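Local coordinates for protein phosphodiesterase (Salpingoeca rosetta, PDB 7D7P) that belongs to the 3',5'-cyclic nucleotide phosphodiesterase family of the HD clan and carries zinc and magnesium ions in an all-helical fold, at residues Lys266-Glu269 and Ser270-Trp274; Ile313-Asn317 and Phe318-Pro322; Ala276-Gln279 and Lys280-Asn283; Leu116-Thr119 and Tyr120-Thr124. All coordinates share one frame; numbering follows the deposited sequence.

Overall arrangement
Four local helical contacts illustrate how an all-helical metal-binding domain is built from turns that face different neighbours. Contacts 1 and 3 adjoin on helix 268-291, with centres about 14 Å apart; contact 2 lies on the next helix, 305-330, its centre about 16 Å from that of contact 1 and about 18 Å from that of contact 3. Contact 4, on helix 109-126, is the most deeply placed and meets contact 1 where Lys266 CE packs against Thr118 OG1 at 4.2 Å. The zinc ion, held by His111, His146, Asp147 and Asp260, lies about 9, 10, 11 and 13 Å from the side chains of Leu278 (contact 3), Thr119 (contact 4), Phe315 (contact 2) and Lys266 (contact 1).

Contact 1 of 4, residues Lys266-Glu269 and Ser270-Trp274; sequences KPFE and SNKRW
Pro267 O takes the N-H of Asn271 at 2.8 Å with an N-H...O angle of 159°, while Ser270 N reaches the same oxygen in a weak bond bent to 116°. The next two backbone bonds of the helix run from Lys272 N to Phe268 O and from Arg273 N to Glu269 O. Lys266 lays its CB 3.3 Å from Ser270 OG; the serine torsion, with OG anti to the backbone N (chi1 167°), turns the hydroxyl toward Lys266, the residue ahead of the N-cap. Pro267 stands at the N-cap, so this is the start of helix 268-291, where the chain passes from a loop into its first turn. Beyond CB the lysine bends at chi2 and leads away, and its NZ is held by the carbonyls of Trp54 and Phe56. Over one face of the Phe268 ring, toward its rim, sits Lys272 CB, 4.3 Å above the plane, and Trp348 of helix 336-359 meets Phe268 edge-to-face. The same tryptophan gives its NE1 N-H to Asn271 OD1. Glu269 CG and Arg273 CD lie 4.2 Å apart, yet Glu269 OE1 and Arg273 NH1 remain 4.8 Å apart, and the guanidinium forms its salt bridge with Asp60.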
loop_
_atom_site.group_PDB
_atom_site.type_symbol
_atom_site.label_atom_id
_atom_site.label_comp_id
_atom_site.label_asym_id
_atom_site.label_seq_id
_atom_site.Cartn_x
_atom_site.Cartn_y
_atom_site.Cartn_z
ATOM N N LYS A 266 -9.410 -15.110 -5.204
ATOM C CA LYS A 266 -10.707 -15.761 -5.227
ATOM C C LYS A 266 -11.801 -14.781 -4.812
ATOM O O LYS A 266 -11.514 -13.699 -4.285
ATOM C CB LYS A 266 -10.698 -16.977 -4.291
ATOM C CG LYS A 266 -9.853 -18.139 -4.790
ATOM C CD LYS A 266 -10.468 -18.778 -6.022
ATOM C CE LYS A 266 -9.642 -19.962 -6.507
ATOM N NZ LYS A 266 -10.321 -20.671 -7.631
ATOM N N PRO A 267 -13.073 -15.113 -5.055
ATOM C CA PRO A 267 -14.162 -14.261 -4.556
ATOM C C PRO A 267 -14.056 -14.064 -3.049
ATOM O O PRO A 267 -13.503 -14.902 -2.333
ATOM C CB PRO A 267 -15.424 -15.039 -4.939
ATOM C CG PRO A 267 -15.017 -15.820 -6.140
ATOM C CD PRO A 267 -13.576 -16.193 -5.924
ATOM N N PHE A 268 -14.599 -12.938 -2.568
ATOM C CA PHE A 268 -14.327 -12.525 -1.193
ATOM C C PHE A 268 -14.828 -13.547 -0.181
ATOM O O PHE A 268 -14.189 -13.761 0.857
ATOM C CB PHE A 268 -14.942 -11.159 -0.896
ATOM C CG PHE A 268 -14.677 -10.686 0.507
ATOM C CD1 PHE A 268 -13.426 -10.207 0.861
ATOM C CD2 PHE A 268 -15.663 -10.754 1.478
ATOM C CE1 PHE A 268 -13.167 -9.785 2.155
ATOM C CE2 PHE A 268 -15.411 -10.331 2.775
ATOM C CZ PHE A 268 -14.162 -9.847 3.112
ATOM N N GLU A 269 -15.972 -14.179 -0.452
ATOM C CA GLU A 269 -16.451 -15.218 0.452
ATOM C C GLU A 269 -15.440 -16.353 0.560
ATOM O O GLU A 269 -15.245 -16.921 1.640
ATOM C CB GLU A 269 -17.807 -15.750 -0.010
ATOM C CG GLU A 269 -18.478 -16.658 1.013
ATOM C CD GLU A 269 -19.867 -17.094 0.592
ATOM O OE1 GLU A 269 -19.975 -18.045 -0.213
ATOM O OE2 GLU A 269 -20.851 -16.490 1.067
ATOM N N SER A 270 -14.779 -16.689 -0.551
ATOM C CA SER A 270 -13.702 -17.673 -0.502
ATOM C C SER A 270 -12.481 -17.111 0.215
ATOM O O SER A 270 -11.837 -17.817 1.003
ATOM C CB SER A 270 -13.346 -18.125 -1.921
ATOM O OG SER A 270 -12.122 -18.840 -1.942
ATOM N N ASN A 271 -12.154 -15.839 -0.040
ATOM C CA ASN A 271 -11.034 -15.196 0.641
ATOM C C ASN A 271 -11.217 -15.226 2.155
ATOM O O ASN A 271 -10.274 -15.531 2.896
ATOM C CB ASN A 271 -10.887 -13.755 0.142
ATOM C CG ASN A 271 -9.557 -13.115 0.540
ATOM O OD1 ASN A 271 -9.278 -11.969 0.176
ATOM N ND2 ASN A 271 -8.738 -13.846 1.283
ATOM N N LYS A 272 -12.428 -14.930 2.632
ATOM C CA LYS A 272 -12.651 -14.800 4.068
ATOM C C LYS A 272 -12.650 -16.154 4.770
ATOM O O LYS A 272 -12.096 -16.285 5.868
ATOM C CB LYS A 272 -13.967 -14.066 4.327
ATOM C CG LYS A 272 -14.169 -13.667 5.778
ATOM C CD LYS A 272 -15.564 -13.110 6.009
ATOM C CE LYS A 272 -15.652 -12.409 7.351
ATOM N NZ LYS A 272 -15.070 -13.242 8.441
ATOM N N ARG A 273 -13.274 -17.169 4.166
ATOM C CA ARG A 273 -13.362 -18.471 4.822
ATOM C C ARG A 273 -11.991 -19.121 4.964
ATOM O O ARG A 273 -11.679 -19.704 6.008
ATOM C CB ARG A 273 -14.307 -19.392 4.049
ATOM C CG ARG A 273 -15.768 -18.979 4.109
ATOM C CD ARG A 273 -16.615 -19.802 3.152
ATOM N NE ARG A 273 -16.795 -21.175 3.613
ATOM C CZ ARG A 273 -17.366 -22.137 2.895
ATOM N NH1 ARG A 273 -17.809 -21.883 1.670
ATOM N NH2 ARG A 273 -17.490 -23.358 3.398
ATOM N N TRP A 274 -11.161 -19.037 3.923
ATOM C CA TRP A 274 -9.835 -19.642 3.994
ATOM C C TRP A 274 -8.912 -18.848 4.910
ATOM O O TRP A 274 -8.105 -19.433 5.642
ATOM C CB TRP A 274 -9.235 -19.757 2.594
ATOM C CG TRP A 274 -9.804 -20.879 1.783
ATOM C CD1 TRP A 274 -10.786 -20.792 0.838
ATOM C CD2 TRP A 274 -9.425 -22.260 1.843
ATOM N NE1 TRP A 274 -11.040 -22.033 0.303
ATOM C CE2 TRP A 274 -10.218 -22.952 0.903
ATOM C CE3 TRP A 274 -8.492 -22.978 2.597
ATOM C CZ2 TRP A 274 -10.106 -24.326 0.699
ATOM C CZ3 TRP A 274 -8.383 -24.347 2.393
ATOM C CH2 TRP A 274 -9.186 -25.005 1.453
#

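Contact 2 of 4, residues Ile313-Asn317 and Phe318-Pro322; sequences IGFIN and FVVKP
The Phe315 ring is crossed obliquely by two consecutive valines. Val320 sends CG2 to one long side of the ring, 3.5 Å from Phe315 CE2, whereas Val319 offers CG1 to the other, 3.7 Å from Phe315 CE1. With Phe315 CG anti to the backbone N (chi1 -177°), the ring leans forward along the helix, toward the residues that follow it, and can touch both. The backbone is consistent with this double approach from i+4 and i+5. Val319 N bonds only weakly to Phe315 O, and Val320 N reaches that same oxygen at 3.1 Å and 159°, one residue further along than an alpha-helical bond. Lys321 N repeats the longer step to Ile316 O at 2.8 Å. These i+5 to i bonds make a wider pi-type turn within helix 305-330, and the short axes of 313-317 and 318-322 differ in direction by 38°. At the kink Pro322, which has no N-H to give, sets its CD 3.4 Å from Asn317 O. The other phenylalanine is turned differently: the Phe318 ring has Gly314 O at its edge, near the ring plane, 3.6 Å from Phe318 CD2, while Phe318 N keeps the regular bond to that carbonyl. Val320 and Ile316 pack on Pro264, and Ile316 also touches Ile341 of helix 336-359. Lys321 lays CB 3.1 Å from Ile316 O before its extended chain carries NZ to a salt bridge with Asp342; Glu287 of the second subunit makes a long, weak ion pair with the same amine.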
loop_
_atom_site.group_PDB
_atom_site.type_symbol
_atom_site.label_atom_id
_atom_site.label_comp_id
_atom_site.label_asym_id
_atom_site.label_seq_id
_atom_site.Cartn_x
_atom_site.Cartn_y
_atom_site.Cartn_z
ATOM N N ILE A 313 -5.052 -6.996 4.977
ATOM C CA ILE A 313 -4.682 -5.745 4.317
ATOM C C ILE A 313 -3.169 -5.645 4.181
ATOM O O ILE A 313 -2.645 -5.288 3.119
ATOM C CB ILE A 313 -5.260 -4.542 5.084
ATOM C CG1 ILE A 313 -6.787 -4.553 5.024
ATOM C CG2 ILE A 313 -4.712 -3.239 4.522
ATOM C CD1 ILE A 313 -7.438 -3.682 6.072
ATOM N N GLY A 314 -2.442 -5.964 5.253
ATOM C CA GLY A 314 -0.989 -5.916 5.187
ATOM C C GLY A 314 -0.409 -6.976 4.270
ATOM O O GLY A 314 0.535 -6.712 3.521
ATOM N N PHE A 315 -0.967 -8.188 4.313
ATOM C CA PHE A 315 -0.462 -9.266 3.466
ATOM C C PHE A 315 -0.704 -8.969 1.992
ATOM O O PHE A 315 0.139 -9.278 1.143
ATOM C CB PHE A 315 -1.115 -10.589 3.867
ATOM C CG PHE A 315 -0.605 -11.776 3.102
ATOM C CD1 PHE A 315 0.726 -12.154 3.187
ATOM C CD2 PHE A 315 -1.460 -12.520 2.306
ATOM C CE1 PHE A 315 1.196 -13.251 2.486
ATOM C CE2 PHE A 315 -0.996 -13.620 1.604
ATOM C CZ PHE A 315 0.334 -13.984 1.691
ATOM N N ILE A 316 -1.844 -8.359 1.669
ATOM C CA ILE A 316 -2.138 -8.028 0.280
ATOM C C ILE A 316 -1.303 -6.836 -0.178
ATOM O O ILE A 316 -0.760 -6.834 -1.288
ATOM C CB ILE A 316 -3.647 -7.772 0.110
ATOM C CG1 ILE A 316 -4.426 -9.084 0.228
ATOM C CG2 ILE A 316 -3.932 -7.090 -1.218
ATOM C CD1 ILE A 316 -5.920 -8.897 0.357
ATOM N N ASN A 317 -1.167 -5.815 0.672
ATOM C CA ASN A 317 -0.502 -4.588 0.244
ATOM C C ASN A 317 0.996 -4.779 0.044
ATOM O O ASN A 317 1.586 -4.136 -0.831
ATOM C CB ASN A 317 -0.753 -3.469 1.255
ATOM C CG ASN A 317 -1.838 -2.511 0.803
ATOM O OD1 ASN A 317 -2.194 -2.470 -0.374
ATOM N ND2 ASN A 317 -2.367 -1.732 1.739
ATOM N N PHE A 318 1.629 -5.650 0.829
ATOM C CA PHE A 318 3.079 -5.778 0.799
ATOM C C PHE A 318 3.582 -7.085 0.203
ATOM O O PHE A 318 4.778 -7.183 -0.091
ATOM C CB PHE A 318 3.652 -5.619 2.215
ATOM C CG PHE A 318 3.612 -4.207 2.722
ATOM C CD1 PHE A 318 4.398 -3.226 2.137
ATOM C CD2 PHE A 318 2.784 -3.856 3.776
ATOM C CE1 PHE A 318 4.363 -1.923 2.597
ATOM C CE2 PHE A 318 2.745 -2.554 4.241
ATOM C CZ PHE A 318 3.536 -1.587 3.650
ATOM N N VAL A 319 2.722 -8.085 0.010
ATOM C CA VAL A 319 3.186 -9.374 -0.498
ATOM C C VAL A 319 2.465 -9.748 -1.790
ATOM O O VAL A 319 3.105 -9.993 -2.818
ATOM C CB VAL A 319 3.015 -10.483 0.556
ATOM C CG1 VAL A 319 3.469 -11.820 -0.009
ATOM C CG2 VAL A 319 3.789 -10.144 1.820
ATOM N N VAL A 320 1.134 -9.798 -1.751
ATOM C CA VAL A 320 0.377 -10.317 -2.887
ATOM C C VAL A 320 0.330 -9.302 -4.021
ATOM O O VAL A 320 0.611 -9.633 -5.178
ATOM C CB VAL A 320 -1.038 -10.737 -2.446
ATOM C CG1 VAL A 320 -1.801 -11.336 -3.624
ATOM C CG2 VAL A 320 -0.961 -11.729 -1.301
ATOM N N LYS A 321 -0.039 -8.058 -3.712
ATOM C CA LYS A 321 -0.160 -7.048 -4.766
ATOM C C LYS A 321 1.159 -6.767 -5.468
ATOM O O LYS A 321 1.174 -6.755 -6.716
ATOM C CB LYS A 321 -0.773 -5.766 -4.187
ATOM C CG LYS A 321 -1.240 -4.765 -5.229
ATOM C CD LYS A 321 -2.173 -3.737 -4.600
ATOM C CE LYS A 321 -2.748 -2.789 -5.637
ATOM N NZ LYS A 321 -3.854 -1.969 -5.069
ATOM N N PRO A 322 2.284 -6.530 -4.782
ATOM C CA PRO A 322 3.545 -6.347 -5.517
ATOM C C PRO A 322 3.951 -7.573 -6.312
ATOM O O PRO A 322 4.591 -7.435 -7.363
ATOM C CB PRO A 322 4.562 -6.028 -4.412
ATOM C CG PRO A 322 3.744 -5.536 -3.269
ATOM C CD PRO A 322 2.474 -6.325 -3.332
#

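Contact 3 of 4, residues Ala276-Gln279 and Lys280-Asn283; sequences ARLQ and KEFN
Leu278 turns CG anti to the backbone N (chi1 -174°), and Phe282 carries its ring beside its own backbone N (chi1 -72°); the two choices bring the branched end of the leucine over the ring one turn later. This is an i to i+4 pairing on a regular alpha-helical part of helix 268-291, where successive N-H groups bond four residues back. Leu278 CG stands 4.0 Å from the centroid of the Phe282 ring and 26° off its normal, a CH-pi contact over the face. Both leucine methyls lie on the same side of the ring plane as CG, near the outer end of the ring: CD1 sits toward Phe282 CE1, and Leu278 CD2 comes to 3.7 Å from Phe282 CZ. Nearer the backbone, Leu278 O also lies over a face of the ring, 3.5 Å above its plane and offset toward the rim, while it also accepts the N-H of Phe282 at 2.9 Å. The aromatic group is thus set against both side chain and carbonyl of a single residue. Farther out, Phe282 touches Met300 in the loop ahead of helix 305-330.

Other sides of the helix tie it to neighbouring elements through polar ends. Glu281 uses its two carboxylate oxygens separately, OE2 for Phe106 N and OE1 for His107 ND1, and Arg277 NH1 reaches Pro105 O, so the segment is joined to the chain just before helix 109-126. Gln279 NE2 bonds to Asp304 O, while Gln279 O receives the N-H of Asn283 at 2.9 Å.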
loop_
_atom_site.group_PDB
_atom_site.type_symbol
_atom_site.label_atom_id
_atom_site.label_comp_id
_atom_site.label_asym_id
_atom_site.label_seq_id
_atom_site.Cartn_x
_atom_site.Cartn_y
_atom_site.Cartn_z
ATOM N N ALA A 276 -9.817 -17.112 7.535
ATOM C CA ALA A 276 -10.213 -17.431 8.902
ATOM C C ALA A 276 -9.692 -18.796 9.329
ATOM O O ALA A 276 -9.412 -19.010 10.514
ATOM C CB ALA A 276 -11.734 -17.376 9.041
ATOM N N ARG A 277 -9.556 -19.727 8.381
ATOM C CA ARG A 277 -8.994 -21.036 8.696
ATOM C C ARG A 277 -7.497 -20.946 8.963
ATOM O O ARG A 277 -6.979 -21.639 9.845
ATOM C CB ARG A 277 -9.286 -22.014 7.558
ATOM C CG ARG A 277 -10.746 -22.421 7.491
ATOM C CD ARG A 277 -11.089 -23.147 6.203
ATOM N NE ARG A 277 -12.412 -23.760 6.283
ATOM C CZ ARG A 277 -12.625 -25.030 6.611
ATOM N NH1 ARG A 277 -11.599 -25.823 6.886
ATOM N NH2 ARG A 277 -13.861 -25.508 6.663
ATOM N N LEU A 278 -6.786 -20.096 8.215
ATOM C CA LEU A 278 -5.361 -19.909 8.471
ATOM C C LEU A 278 -5.127 -19.239 9.819
ATOM O O LEU A 278 -4.188 -19.594 10.542
ATOM C CB LEU A 278 -4.729 -19.087 7.347
ATOM C CG LEU A 278 -3.206 -18.928 7.415
ATOM C CD1 LEU A 278 -2.517 -20.269 7.188
ATOM C CD2 LEU A 278 -2.711 -17.883 6.418
ATOM N N GLN A 279 -5.969 -18.262 10.170
ATOM C CA GLN A 279 -5.859 -17.616 11.473
ATOM C C GLN A 279 -6.019 -18.626 12.603
ATOM O O GLN A 279 -5.336 -18.533 13.629
ATOM C CB GLN A 279 -6.903 -16.502 11.593
ATOM C CG GLN A 279 -6.771 -15.646 12.847
ATOM C CD GLN A 279 -7.953 -14.710 13.044
ATOM O OE1 GLN A 279 -9.106 -15.111 12.905
ATOM N NE2 GLN A 279 -7.666 -13.453 13.359
ATOM N N LYS A 280 -6.911 -19.605 12.427
ATOM C CA LYS A 280 -7.090 -20.635 13.446
ATOM C C LYS A 280 -5.818 -21.452 13.637
ATOM O O LYS A 280 -5.468 -21.813 14.767
ATOM C CB LYS A 280 -8.263 -21.544 13.074
ATOM C CG LYS A 280 -8.727 -22.442 14.208
ATOM C CD LYS A 280 -9.858 -23.353 13.764
ATOM C CE LYS A 280 -11.030 -23.293 14.731
ATOM N NZ LYS A 280 -12.000 -24.397 14.488
ATOM N N GLU A 281 -5.113 -21.755 12.543
ATOM C CA GLU A 281 -3.827 -22.434 12.663
ATOM C C GLU A 281 -2.806 -21.553 13.372
ATOM O O GLU A 281 -2.049 -22.033 14.226
ATOM C CB GLU A 281 -3.316 -22.843 11.283
ATOM C CG GLU A 281 -4.175 -23.882 10.593
ATOM C CD GLU A 281 -3.513 -24.467 9.364
ATOM O OE1 GLU A 281 -2.360 -24.085 9.063
ATOM O OE2 GLU A 281 -4.148 -25.312 8.700
ATOM N N PHE A 282 -2.772 -20.262 13.033
ATOM C CA PHE A 282 -1.861 -19.343 13.709
ATOM C C PHE A 282 -2.130 -19.312 15.210
ATOM O O PHE A 282 -1.193 -19.342 16.015
ATOM C CB PHE A 282 -1.988 -17.938 13.117
ATOM C CG PHE A 282 -1.404 -17.795 11.734
ATOM C CD1 PHE A 282 -0.720 -18.841 11.137
ATOM C CD2 PHE A 282 -1.535 -16.605 11.037
ATOM C CE1 PHE A 282 -0.186 -18.706 9.870
ATOM C CE2 PHE A 282 -1.000 -16.464 9.770
ATOM C CZ PHE A 282 -0.325 -17.517 9.186
ATOM N N ASN A 283 -3.407 -19.262 15.605
ATOM C CA ASN A 283 -3.746 -19.206 17.024
ATOM C C ASN A 283 -3.367 -20.496 17.738
ATOM O O ASN A 283 -2.898 -20.462 18.883
ATOM C CB ASN A 283 -5.238 -18.918 17.199
ATOM C CG ASN A 283 -5.646 -17.578 16.617
ATOM O OD1 ASN A 283 -4.815 -16.686 16.437
ATOM N ND2 ASN A 283 -6.932 -17.428 16.323
#

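Contact 4 of 4, residues Leu116-Thr119 and Tyr120-Thr124; sequences LHTT and YLLLT
Tyr120 O holds two donors from Thr124: its hydroxyl OG1, at 2.7 Å and nearly in line with the C=O bond, and its backbone N at 3.2 Å. A side-chain hydroxyl returning to the carbonyl four residues back is a common feature of threonines inside alpha-helices, and helix 109-126 repeats it, since Thr118 OG1 bonds to Met114 O and Thr119 OG1 to Val115 O. Regular i+4 to i backbone bonds run alongside, Leu123 N to Thr119 O being nearly straight at 167°. His117 projects with CG anti to the backbone N (chi1 -175°), pointing the same way as Tyr120, and Tyr120 CD2 lies over one imidazole face, 4.0 Å above the plane and toward the rim. The two ring planes make 56°. Imidazole NE2 is satisfied by Leu51 O, and Phe56 stacks on the ring; Leu121 crosses it from the next turn, its CD1 3.6 Å from His117 CE1. On another side, Thr119 and Leu123 run side by side toward helices 133-145 and 245-260, touching Ala143 and Leu136 of the first and Leu256 and Leu255 of the second, and there Thr119 CG2 meets Leu123 CD1 at 3.8 Å.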
loop_
_atom_site.group_PDB
_atom_site.type_symbol
_atom_site.label_atom_id
_atom_site.label_comp_id
_atom_site.label_asym_id
_atom_site.label_seq_id
_atom_site.Cartn_x
_atom_site.Cartn_y
_atom_site.Cartn_z
ATOM N N LEU A 116 -3.865 -27.374 -6.995
ATOM C CA LEU A 116 -3.855 -28.121 -8.249
ATOM C C LEU A 116 -4.735 -27.445 -9.293
ATOM O O LEU A 116 -4.318 -27.243 -10.438
ATOM C CB LEU A 116 -4.311 -29.562 -8.015
ATOM C CG LEU A 116 -4.640 -30.325 -9.305
ATOM C CD1 LEU A 116 -3.384 -30.553 -10.133
ATOM C CD2 LEU A 116 -5.339 -31.645 -9.015
ATOM N N HIS A 117 -5.961 -27.081 -8.909
ATOM C CA HIS A 117 -6.884 -26.476 -9.864
ATOM C C HIS A 117 -6.402 -25.102 -10.313
ATOM O O HIS A 117 -6.513 -24.754 -11.495
ATOM C CB HIS A 117 -8.283 -26.382 -9.257
ATOM C CG HIS A 117 -9.321 -25.882 -10.212
ATOM N ND1 HIS A 117 -9.620 -24.544 -10.353
ATOM C CD2 HIS A 117 -10.126 -26.542 -11.078
ATOM C CE1 HIS A 117 -10.566 -24.401 -11.265
ATOM N NE2 HIS A 117 -10.890 -25.598 -11.720
ATOM N N THR A 118 -5.869 -24.305 -9.384
ATOM C CA THR A 118 -5.365 -22.983 -9.746
ATOM C C THR A 118 -4.133 -23.090 -10.637
ATOM O O THR A 118 -3.939 -22.265 -11.538
ATOM C CB THR A 118 -5.054 -22.180 -8.482
ATOM O OG1 THR A 118 -6.204 -22.180 -7.625
ATOM C CG2 THR A 118 -4.679 -20.741 -8.827
ATOM N N THR A 119 -3.288 -24.099 -10.399
ATOM C CA THR A 119 -2.158 -24.344 -11.292
ATOM C C THR A 119 -2.642 -24.712 -12.688
ATOM O O THR A 119 -2.058 -24.286 -13.692
ATOM C CB THR A 119 -1.268 -25.452 -10.727
ATOM O OG1 THR A 119 -0.767 -25.060 -9.443
ATOM C CG2 THR A 119 -0.092 -25.728 -11.661
ATOM N N TYR A 120 -3.718 -25.495 -12.768
ATOM C CA TYR A 120 -4.299 -25.837 -14.061
ATOM C C TYR A 120 -4.826 -24.595 -14.772
ATOM O O TYR A 120 -4.724 -24.482 -15.998
ATOM C CB TYR A 120 -5.399 -26.879 -13.857
ATOM C CG TYR A 120 -6.593 -26.765 -14.774
ATOM C CD1 TYR A 120 -6.567 -27.305 -16.054
ATOM C CD2 TYR A 120 -7.762 -26.149 -14.346
ATOM C CE1 TYR A 120 -7.664 -27.215 -16.888
ATOM C CE2 TYR A 120 -8.861 -26.054 -15.173
ATOM C CZ TYR A 120 -8.810 -26.589 -16.441
ATOM O OH TYR A 120 -9.910 -26.497 -17.264
ATOM N N LEU A 121 -5.379 -23.642 -14.015
ATOM C CA LEU A 121 -5.849 -22.402 -14.625
ATOM C C LEU A 121 -4.683 -21.547 -15.107
ATOM O O LEU A 121 -4.734 -20.979 -16.205
ATOM C CB LEU A 121 -6.710 -21.615 -13.635
ATOM C CG LEU A 121 -8.041 -22.223 -13.183
ATOM C CD1 LEU A 121 -8.635 -21.404 -12.046
ATOM C CD2 LEU A 121 -9.024 -22.323 -14.341
ATOM N N LEU A 122 -3.619 -21.451 -14.304
ATOM C CA LEU A 122 -2.498 -20.583 -14.651
ATOM C C LEU A 122 -1.726 -21.118 -15.852
ATOM O O LEU A 122 -1.350 -20.349 -16.744
ATOM C CB LEU A 122 -1.572 -20.423 -13.444
ATOM C CG LEU A 122 -2.112 -19.593 -12.277
ATOM C CD1 LEU A 122 -1.274 -19.814 -11.028
ATOM C CD2 LEU A 122 -2.149 -18.118 -12.640
ATOM N N LEU A 123 -1.478 -22.431 -15.892
ATOM C CA LEU A 123 -0.718 -23.002 -17.000
ATOM C C LEU A 123 -1.502 -22.929 -18.303
ATOM O O LEU A 123 -0.927 -22.680 -19.368
ATOM C CB LEU A 123 -0.336 -24.449 -16.692
ATOM C CG LEU A 123 0.606 -24.701 -15.514
ATOM C CD1 LEU A 123 0.853 -26.193 -15.364
ATOM C CD2 LEU A 123 1.917 -23.942 -15.678
ATOM N N THR A 124 -2.817 -23.150 -18.239
ATOM C CA THR A 124 -3.646 -23.023 -19.430
ATOM C C THR A 124 -3.629 -21.597 -19.966
ATOM O O THR A 124 -3.699 -21.389 -21.182
ATOM C CB THR A 124 -5.080 -23.461 -19.118
ATOM O OG1 THR A 124 -5.071 -24.806 -18.621
ATOM C CG2 THR A 124 -5.952 -23.395 -20.362
#